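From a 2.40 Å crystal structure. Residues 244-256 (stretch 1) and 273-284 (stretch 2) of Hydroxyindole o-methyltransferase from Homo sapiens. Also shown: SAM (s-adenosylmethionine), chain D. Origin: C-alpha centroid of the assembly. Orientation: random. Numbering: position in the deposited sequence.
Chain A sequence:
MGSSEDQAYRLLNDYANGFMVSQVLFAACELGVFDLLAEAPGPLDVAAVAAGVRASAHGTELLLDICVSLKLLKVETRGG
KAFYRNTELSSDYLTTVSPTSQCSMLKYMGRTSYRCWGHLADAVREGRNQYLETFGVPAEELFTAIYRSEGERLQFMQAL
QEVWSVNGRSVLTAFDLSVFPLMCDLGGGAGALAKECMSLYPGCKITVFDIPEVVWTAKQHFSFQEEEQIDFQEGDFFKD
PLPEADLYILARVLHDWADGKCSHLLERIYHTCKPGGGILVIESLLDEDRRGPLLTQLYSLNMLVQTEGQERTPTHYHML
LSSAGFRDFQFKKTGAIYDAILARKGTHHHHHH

Stretch 1 244-256: EADLYILARVLHD
Stretch 2 273-284: CKPGGGILVIES

Residues 247-251 and a strand that begins at Gly278 form two neighbouring parallel strands, their N-to-C axes 11° apart and 4.6 Å at closest approach. The register pairs Leu247 with Gly278, Tyr248 with Ile279, Ile249 with Leu280, Leu250 with Val281 and Ala251 with Ile282, at CA-CA distances of 4.4 to 4.8 Å. Together the stretches bury 826 Å², and Glu283 (89 Å²), Leu280 (73 Å²) and Tyr248 (67 Å²) lose the most to the partner.

Leu280 lies at the middle of the ladder, phi/psi -108/109. Its N donates to Tyr248 O (2.8 Å, 167°) and its O accepts from Leu250 N (2.7 Å, 166°), so one residue bonds to those flanking its register partner, Ile249, as a parallel pairing requires. The same alternation gives Gly278 N to Asp246 O (2.8 Å), Tyr248 N to Gly278 O (2.9 Å), Ile282 N to Leu250 O (2.9 Å) and Arg252 N to Ile282 O (3.0 Å), all at 162° or more. The Leu280 side chain (chi1 t, chi2 p) shares a face with Leu247, Ile249, Ala251 and Ile282. Leu247 (t, p) brings CD1 to 3.9 Å from Leu280 CB; an ideal CB on Gly278 would lie a tight 3.1 Å from that same Leu247 CD1.

Tyr248 (phi/psi -106/126, chi1 m, chi2 -86°) points to the other face, with Leu250, Ile279 and Val281. Cys273 SG sits 3.7 Å from Tyr248 CD2 and 4.8 Å from the ring centroid, 73° off the normal, which places the sulfur at the ring edge. Further along, Leu250 CD1 meets Ile279 CD1 at 3.9 Å.

Glu283 (chi1 m, chi2 m, chi3 24°) leaves its CA sideways, but its carboxylate reaches the turn that follows the first strand. Arg252 has phi/psi 55/40, and residues 254-256 form a 3-10 segment. His255 N donates to Glu283 OE2 (2.8 Å, 148°); Leu254 N is 3.1 Å from Glu283 OE2, but its angle is too poor for a hydrogen bond. Glu283 OE1 lies over one face of the His255 ring (chi1 p), 3.5 Å from His255 CG.

At the opposite end, a type II turn spans Lys274 to Gly277, closed by Gly277 N to Lys274 O (2.9 Å), with Gly276 at phi 88°. Lys274 (chi1 p) extends back to form a salt bridge with Asp246 (chi1 m), Lys274 NZ to Asp246 OD1 at 2.5 Å. Water 1 joins Ala245 O (3.0 Å) to Lys274 N (2.9 Å).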

# COMPACT_ATOMS: atom_id res chain seq x y z
N GLU A 244 23.95 11.40 34.38
CA GLU A 244 25.37 11.03 34.23
C GLU A 244 25.41 9.61 33.73
O GLU A 244 24.61 8.78 34.17
CB GLU A 244 26.16 11.15 35.53
CG GLU A 244 26.78 12.53 35.71
CD GLU A 244 26.45 13.21 37.03
OE1 GLU A 244 25.29 13.63 37.21
OE2 GLU A 244 27.37 13.32 37.88
N ALA A 245 26.27 9.36 32.74
CA ALA A 245 26.36 8.05 32.09
C ALA A 245 27.70 7.91 31.39
O ALA A 245 28.34 8.91 31.03
CB ALA A 245 25.23 7.88 31.07
N ASP A 246 28.14 6.65 31.21
CA ASP A 246 29.39 6.29 30.55
C ASP A 246 29.06 6.12 29.09
O ASP A 246 29.90 6.39 28.24
CB ASP A 246 29.96 4.98 31.13
CG ASP A 246 30.22 5.04 32.63
OD1 ASP A 246 30.96 5.94 33.05
OD2 ASP A 246 29.69 4.19 33.36
N LEU A 247 27.80 5.69 28.81
CA LEU A 247 27.26 5.48 27.46
C LEU A 247 25.90 6.13 27.28
O LEU A 247 24.98 5.90 28.08
CB LEU A 247 27.19 3.98 27.14
CG LEU A 247 26.64 3.56 25.78
CD1 LEU A 247 27.64 3.82 24.67
CD2 LEU A 247 26.24 2.10 25.78
N TYR A 248 25.77 6.93 26.22
CA TYR A 248 24.49 7.51 25.81
C TYR A 248 24.01 6.75 24.56
O TYR A 248 24.78 6.59 23.62
CB TYR A 248 24.60 9.02 25.57
CG TYR A 248 24.84 9.77 26.87
CD1 TYR A 248 23.78 10.17 27.68
CD2 TYR A 248 26.14 9.99 27.34
CE1 TYR A 248 23.99 10.78 28.91
CE2 TYR A 248 26.36 10.62 28.58
CZ TYR A 248 25.28 11.00 29.35
OH TYR A 248 25.48 11.67 30.53
N ILE A 249 22.78 6.21 24.59
CA ILE A 249 22.19 5.44 23.48
C ILE A 249 21.18 6.30 22.74
O ILE A 249 20.28 6.85 23.37
CB ILE A 249 21.56 4.09 23.95
CG1 ILE A 249 22.54 3.27 24.84
CG2 ILE A 249 20.99 3.28 22.76
CD1 ILE A 249 21.96 1.95 25.50
N LEU A 250 21.32 6.42 21.42
CA LEU A 250 20.34 7.18 20.61
C LEU A 250 19.74 6.22 19.56
O LEU A 250 20.34 6.02 18.49
CB LEU A 250 20.95 8.42 19.92
CG LEU A 250 21.26 9.67 20.75
CD1 LEU A 250 22.00 10.67 19.90
CD2 LEU A 250 20.01 10.34 21.25
N ALA A 251 18.63 5.54 19.92
CA ALA A 251 17.95 4.58 19.02
C ALA A 251 16.75 5.29 18.41
O ALA A 251 15.86 5.75 19.13
CB ALA A 251 17.51 3.33 19.77
N ARG A 252 16.78 5.46 17.07
CA ARG A 252 15.75 6.12 16.28
C ARG A 252 15.45 7.54 16.77
O ARG A 252 14.30 7.97 16.82
CB ARG A 252 14.48 5.27 16.16
CG ARG A 252 14.64 4.00 15.32
CD ARG A 252 13.96 2.89 16.06
NE ARG A 252 12.78 2.40 15.37
CZ ARG A 252 11.78 1.73 15.95
NH1 ARG A 252 11.78 1.53 17.26
NH2 ARG A 252 10.77 1.28 15.22
N VAL A 253 16.49 8.26 17.15
CA VAL A 253 16.31 9.63 17.58
C VAL A 253 16.82 10.51 16.45
O VAL A 253 16.08 11.31 15.95
CB VAL A 253 17.01 9.92 18.95
CG1 VAL A 253 17.06 11.41 19.25
CG2 VAL A 253 16.32 9.16 20.09
N LEU A 254 18.07 10.32 16.02
CA LEU A 254 18.72 11.13 14.98
C LEU A 254 17.94 11.20 13.65
O LEU A 254 17.86 12.26 13.02
CB LEU A 254 20.20 10.68 14.78
CG LEU A 254 21.17 10.93 15.95
CD1 LEU A 254 22.60 10.55 15.57
CD2 LEU A 254 21.13 12.40 16.42
N HIS A 255 17.33 10.11 13.25
CA HIS A 255 16.57 10.09 11.99
C HIS A 255 15.33 11.02 11.98
O HIS A 255 14.83 11.34 10.90
CB HIS A 255 16.26 8.65 11.54
CG HIS A 255 15.13 7.99 12.28
ND1 HIS A 255 14.45 6.91 11.73
CD2 HIS A 255 14.59 8.28 13.48
CE1 HIS A 255 13.51 6.60 12.61
NE2 HIS A 255 13.57 7.38 13.69
N ASP A 256 14.85 11.48 13.18
CA ASP A 256 13.67 12.36 13.27
C ASP A 256 13.97 13.80 12.93
O ASP A 256 13.05 14.60 12.73
CB ASP A 256 13.07 12.34 14.70
CG ASP A 256 12.57 11.02 15.24
OD1 ASP A 256 11.98 10.23 14.45
OD2 ASP A 256 12.64 10.81 16.49
N CYS A 273 29.82 13.90 28.23
CA CYS A 273 30.68 12.73 28.32
C CYS A 273 32.02 13.05 28.99
O CYS A 273 32.50 14.18 28.98
CB CYS A 273 30.90 12.06 26.95
SG CYS A 273 29.51 11.05 26.38
N LYS A 274 32.66 12.00 29.49
CA LYS A 274 33.96 12.06 30.11
C LYS A 274 34.88 11.19 29.25
O LYS A 274 34.35 10.45 28.43
CB LYS A 274 33.89 11.60 31.59
CG LYS A 274 33.54 10.12 31.73
CD LYS A 274 33.80 9.53 33.12
CE LYS A 274 32.84 8.40 33.41
NZ LYS A 274 31.78 8.21 32.34
N PRO A 275 36.23 11.28 29.39
CA PRO A 275 37.13 10.43 28.59
C PRO A 275 36.74 8.96 28.70
O PRO A 275 36.43 8.49 29.80
CB PRO A 275 38.50 10.67 29.25
CG PRO A 275 38.41 11.99 29.78
CD PRO A 275 37.01 12.16 30.28
N GLY A 276 36.70 8.29 27.55
CA GLY A 276 36.32 6.88 27.43
C GLY A 276 34.82 6.68 27.27
O GLY A 276 34.37 5.56 26.96
N GLY A 277 34.07 7.77 27.45
CA GLY A 277 32.62 7.79 27.28
C GLY A 277 32.22 7.41 25.87
O GLY A 277 32.99 7.62 24.92
N GLY A 278 31.03 6.84 25.72
CA GLY A 278 30.55 6.41 24.42
C GLY A 278 29.17 6.91 24.04
O GLY A 278 28.35 7.26 24.89
N ILE A 279 28.92 6.88 22.74
CA ILE A 279 27.63 7.20 22.14
C ILE A 279 27.28 6.04 21.21
O ILE A 279 28.06 5.70 20.33
CB ILE A 279 27.55 8.60 21.49
CG1 ILE A 279 26.11 8.87 20.98
CG2 ILE A 279 28.64 8.80 20.40
CD1 ILE A 279 25.81 10.17 20.69
N LEU A 280 26.14 5.38 21.49
CA LEU A 280 25.66 4.25 20.71
C LEU A 280 24.47 4.72 19.93
O LEU A 280 23.43 5.02 20.52
CB LEU A 280 25.31 3.04 21.59
CG LEU A 280 24.82 1.78 20.81
CD1 LEU A 280 25.92 1.19 19.94
CD2 LEU A 280 24.29 0.73 21.73
N VAL A 281 24.64 4.85 18.61
CA VAL A 281 23.62 5.30 17.67
C VAL A 281 23.04 4.07 17.00
O VAL A 281 23.79 3.26 16.46
CB VAL A 281 24.17 6.35 16.66
CG1 VAL A 281 23.14 6.65 15.55
CG2 VAL A 281 24.62 7.63 17.38
N ILE A 282 21.71 3.89 17.12
CA ILE A 282 21.03 2.73 16.55
C ILE A 282 20.05 3.22 15.52
O ILE A 282 19.05 3.84 15.87
CB ILE A 282 20.38 1.80 17.61
CG1 ILE A 282 21.46 1.21 18.53
CG2 ILE A 282 19.54 0.68 16.90
CD1 ILE A 282 20.96 0.68 19.79
N GLU A 283 20.38 2.99 14.25
CA GLU A 283 19.60 3.42 13.10
C GLU A 283 19.75 2.41 11.95
O GLU A 283 20.67 1.58 11.97
CB GLU A 283 20.04 4.84 12.62
CG GLU A 283 19.88 6.00 13.60
CD GLU A 283 18.48 6.55 13.81
OE1 GLU A 283 17.51 5.81 13.57
OE2 GLU A 283 18.36 7.70 14.30
N SER A 284 18.85 2.49 10.95
CA SER A 284 18.89 1.67 9.75
C SER A 284 19.81 2.42 8.79
O SER A 284 19.48 3.51 8.30
CB SER A 284 17.50 1.51 9.13
OG SER A 284 17.53 0.38 8.27
N SAM D . 14.31 4.99 21.33
CA SAM D . 12.95 4.45 21.13
C SAM D . 12.79 3.28 20.13
O SAM D . 13.59 3.20 19.23
OXT SAM D . 11.87 2.41 20.21
CB SAM D . 12.06 5.63 20.81
CG SAM D . 12.33 6.24 19.43
SD SAM D . 11.09 7.56 19.16
CE SAM D . 11.23 7.78 17.43
C5' SAM D . 11.99 9.09 19.60
C4' SAM D . 11.86 9.22 21.12
O4' SAM D . 12.47 10.46 21.43
C3' SAM D . 10.36 9.29 21.60
O3' SAM D . 10.11 8.37 22.67
C2' SAM D . 10.21 10.80 21.98
O2' SAM D . 9.27 11.14 23.00
C1' SAM D . 11.65 11.13 22.42
N9 SAM D . 11.94 12.58 22.39
C8 SAM D . 11.64 13.46 21.35
N7 SAM D . 12.05 14.66 21.65
C5 SAM D . 12.59 14.65 22.93
C6 SAM D . 13.16 15.60 23.80
N6 SAM D . 13.31 16.87 23.36
N1 SAM D . 13.64 15.20 25.03
C2 SAM D . 13.49 13.94 25.47
N3 SAM D . 12.94 13.02 24.67
C4 SAM D . 12.54 13.30 23.41
O HOH W 1 30.92 9.68 29.65
O HOH W 2 29.72 9.40 33.98